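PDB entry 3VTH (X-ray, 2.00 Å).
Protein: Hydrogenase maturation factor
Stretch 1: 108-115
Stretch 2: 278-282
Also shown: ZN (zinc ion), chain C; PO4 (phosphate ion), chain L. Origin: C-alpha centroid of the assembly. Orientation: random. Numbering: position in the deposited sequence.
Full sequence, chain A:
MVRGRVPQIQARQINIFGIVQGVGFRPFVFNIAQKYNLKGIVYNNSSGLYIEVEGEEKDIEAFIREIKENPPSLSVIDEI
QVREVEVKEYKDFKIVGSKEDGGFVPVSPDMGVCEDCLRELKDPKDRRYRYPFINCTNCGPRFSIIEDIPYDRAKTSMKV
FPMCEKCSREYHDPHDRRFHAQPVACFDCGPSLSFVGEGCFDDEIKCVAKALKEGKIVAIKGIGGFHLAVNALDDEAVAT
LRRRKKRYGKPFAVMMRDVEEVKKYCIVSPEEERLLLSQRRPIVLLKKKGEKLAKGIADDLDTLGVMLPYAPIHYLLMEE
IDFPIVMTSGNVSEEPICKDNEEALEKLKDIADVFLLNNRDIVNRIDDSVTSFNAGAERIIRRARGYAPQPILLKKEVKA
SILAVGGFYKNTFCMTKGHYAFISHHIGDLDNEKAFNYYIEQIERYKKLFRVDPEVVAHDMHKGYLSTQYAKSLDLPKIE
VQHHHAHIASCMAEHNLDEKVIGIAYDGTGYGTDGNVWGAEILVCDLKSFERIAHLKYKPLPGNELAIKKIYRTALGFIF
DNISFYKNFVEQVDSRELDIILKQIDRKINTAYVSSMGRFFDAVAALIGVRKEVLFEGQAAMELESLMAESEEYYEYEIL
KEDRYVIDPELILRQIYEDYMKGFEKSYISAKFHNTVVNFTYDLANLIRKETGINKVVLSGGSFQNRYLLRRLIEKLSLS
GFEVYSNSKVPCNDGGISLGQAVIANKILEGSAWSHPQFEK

Stretch 1, residues 108-115: SPDMGVCE
Stretch 2 (278-282) SQRRP

Residues 108-115 and 278-282 of the hydrogenase maturation factor, at least 165 residues apart in sequence where they touch, meet as two irregular segments that bury 329 Å² of summed surface. Stretch 1 is extended, with phi between -127° and -55° and psi between 130° and 165° from Ser108 to Cys114; Glu115 (-64/-31) begins a helix for which Cys114 is the N-cap. Stretch 2 starts where a helix ends, at Ser278 (-49/144), and folds into a type I turn through Gln279 (-60/-18) and Arg280 (-63/-28), closed by Arg281 N to Ser278 O at 2.9 Å. Arg281 then adopts a left-handed conformation (44/69) before Pro282 (-88/168). The turn is reinforced by its own side chains: Arg280 N donates to Ser278 OG (3.1 Å; Ser278 chi1 t), and Arg281 NE donates to Ser278 O (3.0 Å). Arg281 points toward stretch 1 with chi1 m, chi2 m, chi3 149° and chi4 127°.

The register is set at Gly112 and Gln279, whose CA atoms lie 4.4 Å apart. Two nearly linear hydrogen bonds join this pair. Gly112 N donates to Gln279 O (2.7 Å, 167°), while the Gln279 side chain, pointing toward stretch 1 with chi1 m, chi2 t and chi3 -79°, donates from NE2 to Gly112 O (2.8 Å, 172°). Gln279 thus satisfies both polar backbone atoms of Gly112. The absence of a side chain matters here: an ideal CB on Gly112 would lie 2.8 Å from Arg281 CG, a clash, and 3.1 Å from Gln279 O. With glycine, Gly112 CA packs 4.2 Å from Arg281 CG. A water adds a further bridge, donating to Asp110 O (2.7 Å) and Arg280 O (2.9 Å).

Van der Waals contacts flank the hydrogen-bonded pair. Met111 (chi1 m, chi2 m, chi3 159°) places SD 3.9 Å from Gln279 CB and CE 4.3 Å from Arg280 CG, so its flexible thioether lies along the aliphatic portions of both residues. Pro109, its ring C-gamma exo, brings CG within 4.2 Å of Arg280 NH1. Cys114 CB lies 4.0 Å from Gln279 NE2.

Arg280 and Cys114 also bind groups outside the two stretches. The CA-to-CB bond of Arg280 points away from stretch 1, but its extended chain (m, t, t, chi4 -87°) brings its end nearer. Arg280 NE donates to phosphate O1 (2.8 Å) and Arg280 NH2 to phosphate O3 (2.9 Å), both at 165°, a two-pronged match of cation and anion. Cys114 (chi1 p) coordinates zinc through SG at 2.3 Å, with three further ligand atoms from elsewhere in the structure.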

# COMPACT_ATOMS: atom_id res chain seq x y z
N SER A 108 -5.51 1.23 -15.02
CA SER A 108 -4.83 2.36 -14.40
C SER A 108 -5.29 2.60 -12.96
O SER A 108 -6.48 2.51 -12.67
CB SER A 108 -5.06 3.64 -15.21
OG SER A 108 -4.39 4.75 -14.58
N PRO A 109 -4.35 2.91 -12.05
CA PRO A 109 -4.82 3.45 -10.77
C PRO A 109 -5.52 4.82 -10.94
O PRO A 109 -5.38 5.48 -11.97
CB PRO A 109 -3.53 3.61 -9.94
CG PRO A 109 -2.55 2.64 -10.58
CD PRO A 109 -2.89 2.67 -12.06
N ASP A 110 -6.28 5.19 -9.92
CA ASP A 110 -6.84 6.54 -9.77
C ASP A 110 -5.73 7.57 -9.62
O ASP A 110 -4.74 7.34 -8.91
CB ASP A 110 -7.73 6.57 -8.53
CG ASP A 110 -8.77 5.49 -8.56
OD1 ASP A 110 -9.74 5.64 -9.35
OD2 ASP A 110 -8.60 4.47 -7.86
N MET A 111 -5.91 8.72 -10.27
CA MET A 111 -4.85 9.73 -10.34
C MET A 111 -5.30 11.11 -9.87
O MET A 111 -6.41 11.53 -10.16
CB MET A 111 -4.28 9.80 -11.77
CG MET A 111 -3.45 8.56 -12.17
SD MET A 111 -1.91 8.41 -11.22
CE MET A 111 -1.52 6.66 -11.42
N GLY A 112 -4.41 11.81 -9.14
CA GLY A 112 -4.60 13.20 -8.73
C GLY A 112 -4.72 14.17 -9.91
O GLY A 112 -4.27 13.88 -11.01
N VAL A 113 -5.37 15.31 -9.65
CA VAL A 113 -5.62 16.35 -10.65
C VAL A 113 -4.30 16.79 -11.31
O VAL A 113 -3.32 17.07 -10.62
CB VAL A 113 -6.29 17.58 -10.00
CG1 VAL A 113 -6.71 18.62 -11.06
CG2 VAL A 113 -7.50 17.16 -9.15
N CYS A 114 -4.29 16.82 -12.64
CA CYS A 114 -3.12 17.30 -13.40
C CYS A 114 -3.03 18.82 -13.37
O CYS A 114 -3.99 19.51 -13.03
CB CYS A 114 -3.14 16.78 -14.85
SG CYS A 114 -4.36 17.57 -15.93
N GLU A 115 -1.87 19.35 -13.75
CA GLU A 115 -1.70 20.80 -13.74
C GLU A 115 -2.61 21.55 -14.73
O GLU A 115 -3.01 22.67 -14.46
CB GLU A 115 -0.23 21.20 -13.92
CG GLU A 115 0.30 21.10 -15.35
CD GLU A 115 1.72 21.65 -15.50
OE1 GLU A 115 1.92 22.87 -15.32
OE2 GLU A 115 2.63 20.86 -15.81
N SER A 278 3.52 13.48 -6.42
CA SER A 278 3.10 12.50 -7.43
C SER A 278 1.60 12.54 -7.64
O SER A 278 0.85 12.72 -6.69
CB SER A 278 3.48 11.09 -6.97
OG SER A 278 3.06 10.11 -7.92
N GLN A 279 1.14 12.34 -8.88
CA GLN A 279 -0.31 12.16 -9.10
C GLN A 279 -0.86 10.95 -8.35
O GLN A 279 -2.07 10.84 -8.14
CB GLN A 279 -0.64 12.05 -10.58
CG GLN A 279 -0.74 13.37 -11.32
CD GLN A 279 -1.12 13.14 -12.77
OE1 GLN A 279 -0.28 12.79 -13.58
NE2 GLN A 279 -2.41 13.29 -13.08
N ARG A 280 0.00 10.03 -7.93
CA ARG A 280 -0.51 8.91 -7.12
C ARG A 280 -1.10 9.46 -5.80
O ARG A 280 -2.00 8.85 -5.21
CB ARG A 280 0.58 7.86 -6.88
CG ARG A 280 1.18 7.25 -8.17
CD ARG A 280 2.18 6.12 -7.83
NE ARG A 280 2.87 5.58 -9.00
CZ ARG A 280 2.41 4.59 -9.77
NH1 ARG A 280 1.23 4.03 -9.49
NH2 ARG A 280 3.14 4.15 -10.81
N ARG A 281 -0.58 10.61 -5.35
CA ARG A 281 -1.05 11.29 -4.13
C ARG A 281 -1.28 10.36 -2.94
O ARG A 281 -2.43 10.17 -2.53
CB ARG A 281 -2.33 12.11 -4.43
CG ARG A 281 -2.12 13.30 -5.39
CD ARG A 281 -1.34 14.41 -4.72
NE ARG A 281 -0.49 15.20 -5.64
CZ ARG A 281 -0.51 16.53 -5.76
NH1 ARG A 281 -1.35 17.26 -5.03
NH2 ARG A 281 0.33 17.13 -6.59
N PRO A 282 -0.20 9.78 -2.37
CA PRO A 282 -0.36 9.04 -1.14
C PRO A 282 -0.22 9.93 0.09
O PRO A 282 0.24 11.09 -0.00
CB PRO A 282 0.84 8.10 -1.16
CG PRO A 282 1.92 8.93 -1.76
CD PRO A 282 1.20 9.70 -2.87
ZN ZN C . -6.45 16.61 -16.00
P PO4 L . 6.30 6.21 -10.38
O1 PO4 L . 5.07 6.99 -9.93
O2 PO4 L . 7.08 5.74 -9.16
O3 PO4 L . 5.91 4.99 -11.18
O4 PO4 L . 7.16 7.13 -11.22
O HOH W 1 -4.54 8.83 -6.68